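Local coordinates for protein hydrolase, haloacid dehalogenase-like family (Porphyromonas gingivalis, PDB 2I6X) that is predicted to act as a hydrolase of the haloacid dehalogenase superfamily, its natural substrate not being established, at residues Asn112-Pro115 and Tyr116-Asp119; Phe172-Gly176 and Pro177-Ala181. All coordinates share one frame; numbering follows the deposited sequence.

Contact 1 (Asn112-Pro115 and Tyr116-Asp119)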
ATOM      1  N   ASN A 112       3.578   1.090  -0.227  1.00 63.97           N
ATOM      2  CA  ASN A 112       4.539   0.041  -0.601  1.00 64.43           C
ATOM      3  C   ASN A 112       3.758  -1.142  -1.134  1.00 64.60           C
ATOM      4  O   ASN A 112       2.990  -1.770  -0.404  1.00 64.34           O
ATOM      5  CB  ASN A 112       5.424  -0.425   0.550  1.00 64.00           C
ATOM      6  CG  ASN A 112       6.514   0.538   0.874  1.00 64.99           C
ATOM      7  OD1 ASN A 112       6.728   1.539   0.184  1.00 66.20           O
ATOM      8  ND2 ASN A 112       7.225   0.253   1.945  1.00 67.62           N
ATOM      9  N   THR A 113       3.984  -1.464  -2.401  1.00 64.64           N
ATOM     10  CA  THR A 113       3.178  -2.469  -3.044  1.00 64.65           C
ATOM     11  C   THR A 113       3.944  -3.082  -4.213  1.00 64.05           C
ATOM     12  O   THR A 113       5.028  -2.628  -4.578  1.00 63.26           O
ATOM     13  CB  THR A 113       1.788  -1.868  -3.459  1.00 65.09           C
ATOM     14  OG1 THR A 113       0.843  -2.921  -3.680  1.00 67.74           O
ATOM     15  CG2 THR A 113       1.886  -0.977  -4.705  1.00 65.57           C
ATOM     16  N   ASN A 114       3.373  -4.126  -4.804  1.00 63.23           N
ATOM     17  CA  ASN A 114       4.075  -4.851  -5.820  1.00 62.22           C
ATOM     18  C   ASN A 114       3.200  -4.816  -7.072  1.00 61.86           C
ATOM     19  O   ASN A 114       2.043  -4.446  -6.978  1.00 62.21           O
ATOM     20  CB  ASN A 114       4.329  -6.251  -5.313  1.00 61.87           C
ATOM     21  CG  ASN A 114       3.064  -6.950  -4.928  1.00 63.27           C
ATOM     22  OD1 ASN A 114       2.282  -7.383  -5.796  1.00 64.67           O
ATOM     23  ND2 ASN A 114       2.828  -7.063  -3.632  1.00 63.52           N
ATOM     24  N   PRO A 115       3.761  -5.148  -8.255  1.00 61.53           N
ATOM     25  CA  PRO A 115       2.991  -5.195  -9.517  1.00 61.33           C
ATOM     26  C   PRO A 115       1.727  -6.072  -9.535  1.00 61.08           C
ATOM     27  O   PRO A 115       0.803  -5.761 -10.290  1.00 61.50           O
ATOM     28  CB  PRO A 115       3.999  -5.757 -10.522  1.00 60.29           C
ATOM     29  CG  PRO A 115       5.281  -5.455  -9.962  1.00 61.28           C
ATOM     30  CD  PRO A 115       5.179  -5.450  -8.475  1.00 60.39           C
ATOM     31  N   TYR A 116       1.716  -7.164  -8.761  1.00 60.66           N
ATOM     32  CA  TYR A 116       0.583  -8.094  -8.705  1.00 60.18           C
ATOM     33  C   TYR A 116      -0.629  -7.404  -8.088  1.00 61.25           C
ATOM     34  O   TYR A 116      -1.719  -7.431  -8.659  1.00 61.66           O
ATOM     35  CB  TYR A 116       0.909  -9.351  -7.887  1.00 58.36           C
ATOM     36  CG  TYR A 116       2.139 -10.105  -8.329  1.00 56.87           C
ATOM     37  CD1 TYR A 116       2.105 -10.957  -9.437  1.00 54.53           C
ATOM     38  CD2 TYR A 116       3.351  -9.967  -7.636  1.00 54.90           C
ATOM     39  CE1 TYR A 116       3.245 -11.644  -9.840  1.00 53.07           C
ATOM     40  CE2 TYR A 116       4.481 -10.654  -8.034  1.00 53.44           C
ATOM     41  CZ  TYR A 116       4.427 -11.487  -9.130  1.00 53.83           C
ATOM     42  OH  TYR A 116       5.556 -12.164  -9.508  1.00 53.61           O
ATOM     43  N   VAL A 117      -0.437  -6.784  -6.929  1.00 62.18           N
ATOM     44  CA  VAL A 117      -1.532  -6.102  -6.254  1.00 63.54           C
ATOM     45  C   VAL A 117      -2.033  -4.958  -7.138  1.00 63.93           C
ATOM     46  O   VAL A 117      -3.229  -4.732  -7.265  1.00 63.69           O
ATOM     47  CB  VAL A 117      -1.122  -5.631  -4.824  1.00 63.87           C
ATOM     48  CG1 VAL A 117      -2.209  -4.756  -4.183  1.00 63.48           C
ATOM     49  CG2 VAL A 117      -0.876  -6.847  -3.946  1.00 64.31           C
ATOM     50  N   LEU A 118      -1.098  -4.275  -7.784  1.00 64.90           N
ATOM     51  CA  LEU A 118      -1.434  -3.214  -8.711  1.00 65.55           C
ATOM     52  C   LEU A 118      -2.214  -3.708  -9.926  1.00 65.90           C
ATOM     53  O   LEU A 118      -3.151  -3.028 -10.352  1.00 67.04           O
ATOM     54  CB  LEU A 118      -0.180  -2.464  -9.139  1.00 65.51           C
ATOM     55  CG  LEU A 118       0.321  -1.405  -8.165  1.00 67.14           C
ATOM     56  CD1 LEU A 118       1.503  -0.667  -8.806  1.00 68.70           C
ATOM     57  CD2 LEU A 118      -0.817  -0.440  -7.772  1.00 67.91           C
ATOM     58  N   ASP A 119      -1.847  -4.870 -10.475  1.00 65.36           N
ATOM     59  CA  ASP A 119      -2.647  -5.489 -11.511  1.00 65.43           C
ATOM     60  C   ASP A 119      -4.095  -5.713 -11.011  1.00 64.90           C
ATOM     61  O   ASP A 119      -5.059  -5.442 -11.743  1.00 64.87           O
ATOM     62  CB  ASP A 119      -2.001  -6.791 -12.030  1.00 65.88           C
ATOM     63  CG  ASP A 119      -0.726  -6.545 -12.907  1.00 69.77           C
ATOM     64  OD1 ASP A 119      -0.369  -5.373 -13.208  1.00 72.62           O
ATOM     65  OD2 ASP A 119      -0.047  -7.540 -13.295  1.00 72.16           O
TER

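Contact 2 (Phe172-Gly176 and Pro177-Ala181)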
ATOM      1  N   PHE A 172      -1.714  12.062   7.117  1.00 61.93           N
ATOM      2  CA  PHE A 172      -1.109  10.811   6.589  1.00 62.27           C
ATOM      3  C   PHE A 172      -1.594   9.627   7.402  1.00 62.49           C
ATOM      4  O   PHE A 172      -1.414   9.594   8.626  1.00 62.89           O
ATOM      5  CB  PHE A 172       0.429  10.910   6.616  1.00 62.16           C
ATOM      6  CG  PHE A 172       1.162   9.626   6.182  1.00 63.38           C
ATOM      7  CD1 PHE A 172       1.192   9.231   4.840  1.00 65.20           C
ATOM      8  CD2 PHE A 172       1.846   8.841   7.118  1.00 62.47           C
ATOM      9  CE1 PHE A 172       1.888   8.048   4.425  1.00 65.10           C
ATOM     10  CE2 PHE A 172       2.540   7.684   6.735  1.00 64.75           C
ATOM     11  CZ  PHE A 172       2.564   7.276   5.379  1.00 64.24           C
ATOM     12  N   ILE A 173      -2.266   8.675   6.745  1.00 63.85           N
ATOM     13  CA  ILE A 173      -2.922   7.552   7.450  1.00 62.01           C
ATOM     14  C   ILE A 173      -2.229   6.265   7.054  1.00 63.52           C
ATOM     15  O   ILE A 173      -2.357   5.789   5.912  1.00 64.32           O
ATOM     16  CB  ILE A 173      -4.452   7.529   7.204  1.00 62.72           C
ATOM     17  CG1 ILE A 173      -5.078   8.891   7.544  1.00 60.59           C
ATOM     18  CG2 ILE A 173      -5.147   6.363   7.992  1.00 60.18           C
ATOM     19  CD1 ILE A 173      -6.516   9.107   6.998  1.00 58.90           C
ATOM     20  N   ASP A 174      -1.445   5.718   7.984  1.00 63.87           N
ATOM     21  CA  ASP A 174      -0.607   4.537   7.696  1.00 64.43           C
ATOM     22  C   ASP A 174      -0.493   3.706   8.967  1.00 64.37           C
ATOM     23  O   ASP A 174      -0.335   4.260  10.032  1.00 65.04           O
ATOM     24  CB  ASP A 174       0.778   4.956   7.189  1.00 63.76           C
ATOM     25  CG  ASP A 174       1.549   3.827   6.467  1.00 66.05           C
ATOM     26  OD1 ASP A 174       1.534   2.668   6.919  1.00 69.57           O
ATOM     27  OD2 ASP A 174       2.221   4.097   5.436  1.00 67.18           O
ATOM     28  N   ASP A 175      -0.574   2.387   8.833  1.00 64.05           N
ATOM     29  CA  ASP A 175      -0.543   1.456   9.952  1.00 64.91           C
ATOM     30  C   ASP A 175       0.885   1.058  10.283  1.00 63.93           C
ATOM     31  O   ASP A 175       1.124   0.342  11.258  1.00 64.01           O
ATOM     32  CB  ASP A 175      -1.370   0.183   9.612  1.00 65.79           C
ATOM     33  CG  ASP A 175      -0.839  -0.561   8.343  1.00 67.94           C
ATOM     34  OD1 ASP A 175      -0.555   0.088   7.283  1.00 70.60           O
ATOM     35  OD2 ASP A 175      -0.722  -1.810   8.417  1.00 71.41           O
ATOM     36  N   GLY A 176       1.819   1.500   9.445  1.00 63.19           N
ATOM     37  CA  GLY A 176       3.244   1.243   9.621  1.00 61.60           C
ATOM     38  C   GLY A 176       3.913   2.254  10.515  1.00 61.14           C
ATOM     39  O   GLY A 176       4.120   3.413  10.113  1.00 62.36           O
ATOM     40  N   PRO A 177       4.289   1.825  11.733  1.00 60.66           N
ATOM     41  CA  PRO A 177       4.984   2.699  12.674  1.00 59.90           C
ATOM     42  C   PRO A 177       6.171   3.462  12.076  1.00 61.00           C
ATOM     43  O   PRO A 177       6.305   4.658  12.336  1.00 60.79           O
ATOM     44  CB  PRO A 177       5.411   1.735  13.785  1.00 59.53           C
ATOM     45  CG  PRO A 177       4.262   0.689  13.793  1.00 58.74           C
ATOM     46  CD  PRO A 177       4.012   0.479  12.316  1.00 60.13           C
ATOM     47  N   ALA A 178       7.036   2.789  11.305  1.00 61.46           N
ATOM     48  CA  ALA A 178       8.208   3.456  10.686  1.00 61.61           C
ATOM     49  C   ALA A 178       7.786   4.472   9.634  1.00 61.20           C
ATOM     50  O   ALA A 178       8.384   5.505   9.505  1.00 62.97           O
ATOM     51  CB  ALA A 178       9.196   2.421  10.085  1.00 61.29           C
ATOM     52  N   ASN A 179       6.736   4.166   8.886  1.00 62.45           N
ATOM     53  CA  ASN A 179       6.164   5.091   7.900  1.00 62.55           C
ATOM     54  C   ASN A 179       5.614   6.369   8.571  1.00 62.46           C
ATOM     55  O   ASN A 179       5.911   7.488   8.128  1.00 62.89           O
ATOM     56  CB  ASN A 179       5.057   4.368   7.104  1.00 62.53           C
ATOM     57  CG  ASN A 179       5.584   3.167   6.283  1.00 63.31           C
ATOM     58  OD1 ASN A 179       6.791   2.992   6.099  1.00 62.01           O
ATOM     59  ND2 ASN A 179       4.656   2.348   5.766  1.00 62.24           N
ATOM     60  N   VAL A 180       4.815   6.180   9.627  1.00 61.47           N
ATOM     61  CA  VAL A 180       4.343   7.275  10.484  1.00 61.00           C
ATOM     62  C   VAL A 180       5.459   8.131  11.078  1.00 61.15           C
ATOM     63  O   VAL A 180       5.413   9.373  11.013  1.00 62.00           O
ATOM     64  CB  VAL A 180       3.413   6.724  11.614  1.00 60.96           C
ATOM     65  CG1 VAL A 180       3.186   7.744  12.697  1.00 58.78           C
ATOM     66  CG2 VAL A 180       2.115   6.261  11.031  1.00 59.67           C
ATOM     67  N   ALA A 181       6.463   7.488  11.667  1.00 61.38           N
ATOM     68  CA  ALA A 181       7.635   8.215  12.195  1.00 61.88           C
ATOM     69  C   ALA A 181       8.301   9.111  11.126  1.00 62.05           C
ATOM     70  O   ALA A 181       8.683  10.237  11.410  1.00 62.62           O
ATOM     71  CB  ALA A 181       8.653   7.237  12.791  1.00 61.59           C
TER

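Contact 1 (Asn112-Pro115 and Tyr116-Asp119)
Asn-114, the N-cap of helix 115-121, accepts a capping bond from Val-117 through its side chain. Its CG sits between the backbone N and the carbonyl carbon (chi1 57°), which folds the amide back so that OD1 accepts from Val-117 N at 3.0 Å. The N-H points nearly straight at the oxygen (163°), yet the donor lies above the amide carbonyl plane. The same OD1 stands at the edge of the Tyr-116 ring, 3.3 Å from its CD2. The Asn-114 and Val-117 side chains cross at about a right angle, with Asn-114 ND2 3.7 Å from Val-117 CG2. Thr-113 splits its two branches: OG1 rests 3.5 Å from Val-117 CB, while CG2 meets Leu-118 CG at 3.8 Å. The backbone bonds Leu-118 N to Asn-114 O (3.2 Å) and Asp-119 N to Pro-115 O (2.8 Å) continue into the helix. Beyond the two segments, Tyr-116 packs its ring against Tyr-76 of helix 76-83, and Asp-119 OD2 is hydrogen-bonded to Tyr-76 OH. With Asn-114 buried, the capping bond gives its OD1 a polar partner and gives the first-turn Val-117 N-H a side-chain acceptor, as an N-cap does.

Contact 2 (Phe172-Gly176 and Pro177-Ala181)
The backbone runs from the end of strand 170-173 through a short turn into helix 177-185, where Val-180 N closes the first helical bond onto Gly-176 O at 2.9 Å. The carboxylate of Asp-174 serves both the turn and the helix. OD1 of Asp-174 accepts from Gly-176 N at 2.8 Å, an Asx turn in which the donor comes to the anti side of the oxygen, 31° out of the carboxylate plane. From the helix, the amide of Asn-179 approaches: its ND2 donates a hydrogen bond to Asp-174 OD2 (3.0 Å), reaching that oxygen from above the carboxylate plane, and a weak one to Asp-174 OD1 (3.3 Å). The two flat groups are steeply turned, their planes 67° apart. Asp-174 has CG anti to the backbone N (chi1 -162°), and that torsion turns the carboxylate toward Gly-176 N and the Asn-179 amide.

The setting is a beta-alpha-beta unit, strand 170-173, helix 177-185 and strand 189-191, within the parallel sheet of a Rossmann-like HAD core. In this superfamily acidic residues at the end of this strand commonly help to bind magnesium, so Asp-174 and Asp-175 are plausible candidates, both having a carboxylate oxygen close to Asp-11 OD2. Asp-174 OD2 also forms a salt bridge with Lys-150 NZ, its strongest polar partner.

Deeper in, the Phe-172 ring turns its edge to Val-180 N, with CE2 3.7 Å from Asn-179 O, and it meets Phe-156 edge-to-face on helix 153-163. On the neighbouring helix position, Val-180 directs CG2 to within 3.3 Å of Asp-174 O, while its side chain also touches Thr-190 of strand 189-191.

How the contacts relate
Contact 1 comes first in the chain and contact 2 follows it, their centres 19 Å apart and their nearest atoms about 5 Å apart without touching. Each lies where a strand of the same five-stranded parallel sheet gives way to a helix: strand 106-111 to helix 115-121, and strand 170-173 to helix 177-185. Strand 7-10 lies between these two strands, and because all run parallel, both strand-to-helix connections emerge at the same end of the sheet. Lys-150 links the two, its backbone O accepting from Asn-112 ND2 in 112-115 and its side chain reaching contact 2. The arrangement fits a HAD-type active site, probably assembled from loops at this sheet end.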